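Long-range contacts in DUF5625 domain-containing protein (Sulfurospirillum deleyianum, PDB 3NKG), which is of unknown function but folds as a beta-sandwich, consistent with its family's kinship to the galactose-binding-like domains: residues V24-S29 with I138-G143; S31-L36 with T166-K171. All coordinates share one frame; numbering follows the deposited sequence.

Contact 1 of 2, residues V24-S29 with I138-G143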
# COMPACT_ATOMS: atom_id res chain seq x y z
N VAL A 24 -15.71 -7.74 -2.32
CA VAL A 24 -14.83 -7.67 -3.44
C VAL A 24 -15.10 -8.88 -4.32
O VAL A 24 -15.10 -10.02 -3.83
CB VAL A 24 -13.36 -7.73 -2.95
CG1 VAL A 24 -12.43 -8.08 -4.11
CG2 VAL A 24 -12.99 -6.42 -2.27
N LYS A 25 -15.30 -8.63 -5.60
CA LYS A 25 -15.57 -9.70 -6.54
C LYS A 25 -14.36 -9.95 -7.42
O LYS A 25 -13.90 -9.07 -8.13
CB LYS A 25 -16.80 -9.36 -7.40
CG LYS A 25 -17.25 -10.50 -8.31
CD LYS A 25 -18.65 -10.24 -8.86
CE LYS A 25 -19.13 -11.36 -9.77
NZ LYS A 25 -20.52 -11.11 -10.29
N ILE A 26 -13.83 -11.17 -7.34
CA ILE A 26 -12.75 -11.61 -8.21
C ILE A 26 -13.33 -12.35 -9.43
O ILE A 26 -13.97 -13.40 -9.28
CB ILE A 26 -11.78 -12.54 -7.46
CG1 ILE A 26 -11.24 -11.85 -6.19
CG2 ILE A 26 -10.66 -13.00 -8.37
CD1 ILE A 26 -10.39 -10.58 -6.45
N GLU A 27 -13.08 -11.81 -10.63
CA GLU A 27 -13.63 -12.33 -11.88
C GLU A 27 -12.77 -13.43 -12.49
O GLU A 27 -13.26 -14.26 -13.26
CB GLU A 27 -13.75 -11.21 -12.93
CG GLU A 27 -14.15 -9.83 -12.41
CD GLU A 27 -15.64 -9.68 -12.15
OE1 GLU A 27 -16.39 -10.68 -12.26
OE2 GLU A 27 -16.07 -8.54 -11.84
N GLU A 28 -11.48 -13.42 -12.17
CA GLU A 28 -10.55 -14.36 -12.79
C GLU A 28 -9.70 -14.97 -11.70
O GLU A 28 -9.16 -14.26 -10.84
CB GLU A 28 -9.67 -13.62 -13.81
CG GLU A 28 -8.84 -14.52 -14.74
CD GLU A 28 -8.02 -13.73 -15.77
OE1 GLU A 28 -8.46 -12.64 -16.21
OE2 GLU A 28 -6.92 -14.20 -16.15
N SER A 29 -9.58 -16.30 -11.73
CA SER A 29 -8.65 -16.98 -10.85
C SER A 29 -7.24 -16.62 -11.29
O SER A 29 -6.77 -17.08 -12.34
CB SER A 29 -8.86 -18.50 -10.89
OG SER A 29 -10.16 -18.83 -10.42
N ILE A 138 -1.29 -11.92 -3.84
CA ILE A 138 -2.04 -13.07 -3.36
C ILE A 138 -2.82 -13.76 -4.50
O ILE A 138 -3.43 -13.08 -5.36
CB ILE A 138 -3.03 -12.65 -2.24
CG1 ILE A 138 -3.80 -13.86 -1.71
CG2 ILE A 138 -4.02 -11.64 -2.76
CD1 ILE A 138 -4.83 -13.48 -0.63
N SER A 139 -2.80 -15.09 -4.51
CA SER A 139 -3.57 -15.83 -5.50
C SER A 139 -5.01 -15.99 -5.01
O SER A 139 -5.24 -16.64 -3.99
CB SER A 139 -2.96 -17.21 -5.79
OG SER A 139 -1.68 -17.07 -6.37
N LEU A 140 -5.96 -15.41 -5.75
CA LEU A 140 -7.39 -15.52 -5.41
C LEU A 140 -8.15 -16.23 -6.54
O LEU A 140 -7.93 -15.94 -7.73
CB LEU A 140 -8.00 -14.13 -5.20
CG LEU A 140 -7.34 -13.33 -4.06
CD1 LEU A 140 -7.66 -11.83 -4.12
CD2 LEU A 140 -7.75 -13.91 -2.73
N ASP A 141 -9.02 -17.17 -6.17
CA ASP A 141 -9.89 -17.81 -7.12
C ASP A 141 -11.08 -16.91 -7.40
O ASP A 141 -11.47 -16.07 -6.57
CB ASP A 141 -10.37 -19.17 -6.59
CG ASP A 141 -9.24 -20.17 -6.51
OD1 ASP A 141 -8.19 -19.94 -7.16
OD2 ASP A 141 -9.41 -21.18 -5.78
N LYS A 142 -11.65 -17.09 -8.59
CA LYS A 142 -12.89 -16.42 -8.96
C LYS A 142 -13.90 -16.62 -7.85
O LYS A 142 -14.07 -17.72 -7.35
CB LYS A 142 -13.44 -17.01 -10.26
CG LYS A 142 -12.41 -17.18 -11.36
CD LYS A 142 -13.06 -17.50 -12.69
CE LYS A 142 -12.06 -17.36 -13.84
NZ LYS A 142 -12.74 -17.20 -15.16
N GLY A 143 -14.57 -15.55 -7.46
CA GLY A 143 -15.53 -15.63 -6.39
C GLY A 143 -15.75 -14.30 -5.72
O GLY A 143 -15.34 -13.26 -6.22
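Ile26 and Gly143 form an antiparallel hydrogen-bonded pair where two strands meet, Ile26 N donating a hydrogen bond to Gly143 O (2.8 Å) and Gly143 N donating one back to Ile26 O (2.9 Å). Beyond this pair the chain of 24-29 bends away from its strand, and Ser29 comes alongside the turn Asp141-Lys142. There Lys142 N points almost straight at Ser29 OG, 2.9 Å away with an N-H...O angle of 173°. The Ser29 hydroxyl stands beside its own backbone N (chi1 -63°), and serine suits the place because its short side chain brings an acceptor to an amide of the turn. A second tie is a CA-H...O contact, Ser29 CA to Leu140 O at 3.4 Å.

On the inner side the contact is apolar. Ile26 CD1 meets Leu140 CD1 at 3.8 Å, the two side chains crossing at about a right angle, while Ile26 CG2 lies against Asp141 O at 3.6 Å, a carbonyl hydrogen-bonded by Tyr145 OH. Both branched residues face the interior of the sandwich, where Leu140 also touches Phe147. At Gly143's backbone conformation a CB would be pressed against the carbonyl O of Lys142, so the absence of a side chain suits it. The Lys142 side chain was modelled in two conformers, and its close approach to Ser29 is doubtful.

Ser29 N is buried with no partner in the model. The polar ties thus sit at the backbone and the Ser29 hydroxyl, next to the apolar Ile26-Leu140 contact, and burying that N-H probably costs some of what those bonds gain.

Contact 2 of 2, residues S31-L36 with T166-K171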
# COMPACT_ATOMS: atom_id res chain seq x y z
N SER A 31 -3.34 -14.21 -9.76
CA SER A 31 -2.70 -13.55 -8.63
C SER A 31 -2.97 -12.06 -8.74
O SER A 31 -3.14 -11.53 -9.86
CB SER A 31 -1.19 -13.83 -8.57
OG SER A 31 -0.51 -13.38 -9.73
N TYR A 32 -3.04 -11.41 -7.58
CA TYR A 32 -3.42 -10.00 -7.48
C TYR A 32 -2.50 -9.26 -6.56
O TYR A 32 -2.20 -9.71 -5.46
CB TYR A 32 -4.83 -9.84 -6.91
CG TYR A 32 -5.87 -10.31 -7.87
CD1 TYR A 32 -6.16 -11.67 -8.00
CD2 TYR A 32 -6.55 -9.41 -8.68
CE1 TYR A 32 -7.13 -12.11 -8.92
CE2 TYR A 32 -7.49 -9.83 -9.58
CZ TYR A 32 -7.78 -11.18 -9.70
OH TYR A 32 -8.74 -11.59 -10.61
N HIS A 33 -2.09 -8.08 -6.99
CA HIS A 33 -1.33 -7.20 -6.14
C HIS A 33 -2.25 -6.42 -5.22
O HIS A 33 -3.30 -5.93 -5.65
CB HIS A 33 -0.54 -6.19 -6.98
CG HIS A 33 0.45 -6.82 -7.90
ND1 HIS A 33 1.34 -7.79 -7.48
CD2 HIS A 33 0.70 -6.61 -9.21
CE1 HIS A 33 2.09 -8.16 -8.50
NE2 HIS A 33 1.72 -7.47 -9.56
N LEU A 34 -1.83 -6.29 -3.96
CA LEU A 34 -2.47 -5.43 -2.97
C LEU A 34 -1.50 -4.30 -2.67
O LEU A 34 -0.36 -4.56 -2.30
CB LEU A 34 -2.74 -6.20 -1.68
CG LEU A 34 -3.50 -7.52 -1.77
CD1 LEU A 34 -3.94 -7.93 -0.39
CD2 LEU A 34 -4.69 -7.38 -2.69
N ILE A 35 -1.94 -3.06 -2.83
CA ILE A 35 -1.02 -1.93 -2.69
C ILE A 35 -1.71 -0.75 -2.04
O ILE A 35 -2.95 -0.72 -1.95
CB ILE A 35 -0.49 -1.44 -4.07
CG1 ILE A 35 -1.58 -0.69 -4.81
CG2 ILE A 35 0.06 -2.62 -4.92
CD1 ILE A 35 -1.19 -0.21 -6.19
N LEU A 36 -0.93 0.22 -1.60
CA LEU A 36 -1.49 1.49 -1.19
C LEU A 36 -1.07 2.53 -2.21
O LEU A 36 0.12 2.59 -2.59
CB LEU A 36 -0.95 1.90 0.20
CG LEU A 36 -1.23 0.90 1.32
CD1 LEU A 36 -0.55 1.39 2.58
CD2 LEU A 36 -2.71 0.73 1.52
N THR A 166 -5.66 -0.70 -2.85
CA THR A 166 -6.00 -1.11 -4.22
C THR A 166 -5.65 -2.56 -4.54
O THR A 166 -4.56 -3.04 -4.19
CB THR A 166 -5.38 -0.15 -5.23
OG1 THR A 166 -6.01 1.12 -5.12
CG2 THR A 166 -5.56 -0.66 -6.66
N ILE A 167 -6.58 -3.26 -5.18
CA ILE A 167 -6.35 -4.63 -5.67
C ILE A 167 -6.35 -4.60 -7.18
O ILE A 167 -7.33 -4.16 -7.81
CB ILE A 167 -7.46 -5.59 -5.19
CG1 ILE A 167 -7.63 -5.49 -3.68
CG2 ILE A 167 -7.16 -7.06 -5.58
CD1 ILE A 167 -9.01 -5.84 -3.19
N TYR A 168 -5.25 -5.03 -7.79
CA TYR A 168 -5.27 -5.17 -9.24
C TYR A 168 -4.55 -6.45 -9.70
O TYR A 168 -3.69 -6.99 -9.00
CB TYR A 168 -4.75 -3.91 -9.94
CG TYR A 168 -3.25 -3.70 -9.83
CD1 TYR A 168 -2.41 -3.98 -10.89
CD2 TYR A 168 -2.69 -3.22 -8.66
CE1 TYR A 168 -1.03 -3.80 -10.79
CE2 TYR A 168 -1.31 -3.04 -8.55
CZ TYR A 168 -0.49 -3.32 -9.62
OH TYR A 168 0.88 -3.15 -9.52
N ILE A 169 -4.91 -6.92 -10.88
CA ILE A 169 -4.46 -8.23 -11.33
C ILE A 169 -2.97 -8.15 -11.63
O ILE A 169 -2.50 -7.14 -12.13
CB ILE A 169 -5.27 -8.72 -12.55
CG1 ILE A 169 -5.24 -10.25 -12.64
CG2 ILE A 169 -4.76 -8.05 -13.82
CD1 ILE A 169 -6.13 -10.82 -13.71
N ASN A 170 -2.23 -9.20 -11.29
CA ASN A 170 -0.81 -9.27 -11.59
C ASN A 170 -0.58 -9.78 -13.02
O ASN A 170 -0.77 -10.96 -13.29
CB ASN A 170 -0.13 -10.20 -10.58
CG ASN A 170 1.30 -10.56 -10.98
OD1 ASN A 170 1.98 -9.81 -11.69
ND2 ASN A 170 1.77 -11.71 -10.49
N LYS A 171 -0.17 -8.91 -13.94
CA LYS A 171 -0.01 -9.30 -15.35
C LYS A 171 1.34 -9.96 -15.70
O LYS A 171 1.69 -10.05 -16.87
CB LYS A 171 -0.25 -8.12 -16.30
CG LYS A 171 -1.69 -7.62 -16.37
CD LYS A 171 -2.66 -8.65 -16.95
CE LYS A 171 -3.85 -7.96 -17.65
NZ LYS A 171 -5.11 -8.76 -17.62
O HOH W 1 1.38 -6.48 -12.66
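The His33 ring carries Asn170 CB over one face, 3.4 Å above the plane and shifted toward the rim, while Tyr168 CE1 and a water lie at its edge. The Tyr168 ring in turn has His33 CB over one face, 4.0 Å from the centroid, and the two rings are set obliquely, their planes 59° apart. Ile169 CG1 makes a CH-pi contact over one face of the Tyr32 ring, 4.2 Å from its centroid, and Tyr32 OH is hydrogen-bonded to Glu28 O. These residues lie on central antiparallel strands of a four-stranded sheet, one layer of the sandwich: His33 pairs with Tyr168 and Ile35 with Thr166 by two hydrogen bonds each. Leu34 CD2 packs on Ile167 CG1 at 3.6 Å, side by side, both suited to the apolar interior. An alanine in place of His33 would probably leave Thr137 OG1 without its bond to ND1 and open a gap beside Asn170 CB and Tyr168 CE1. Farther along, Asn170 N donates to Ser31 O, and Asn170 ND2 donates to Ser31 OG (2.9 Å), which a chi1 of 60° brings to the amide. Asparagine suits the place because one amide both donates, through ND2 to Ser31 OG, and accepts, through OD1 from Arg172 N.

In the fold
Contacts 1 and 2 have centres 11 Å apart and lie on the same side of the chain's centre. Their segments alternate along the sequence, 24-29, 31-36, 138-143 and then 166-171. Contact 2 lies within one sheet, pairing strands 30-38 and 163-169, whereas contact 1 sits where the chain passes from one sheet to the other, between strands 18-26 and 30-38 and between strands 132-140 and 143-151. Strand 132-140 neighbours strand 30-38, and Ile138 O lies 2.8 Å from Tyr32 N, a probable hydrogen bond that joins the contacts directly. Ile26 CG2 also packs against Tyr32 OH, so the place where the chain crosses between the sheets is packed directly against the paired strands of contact 2.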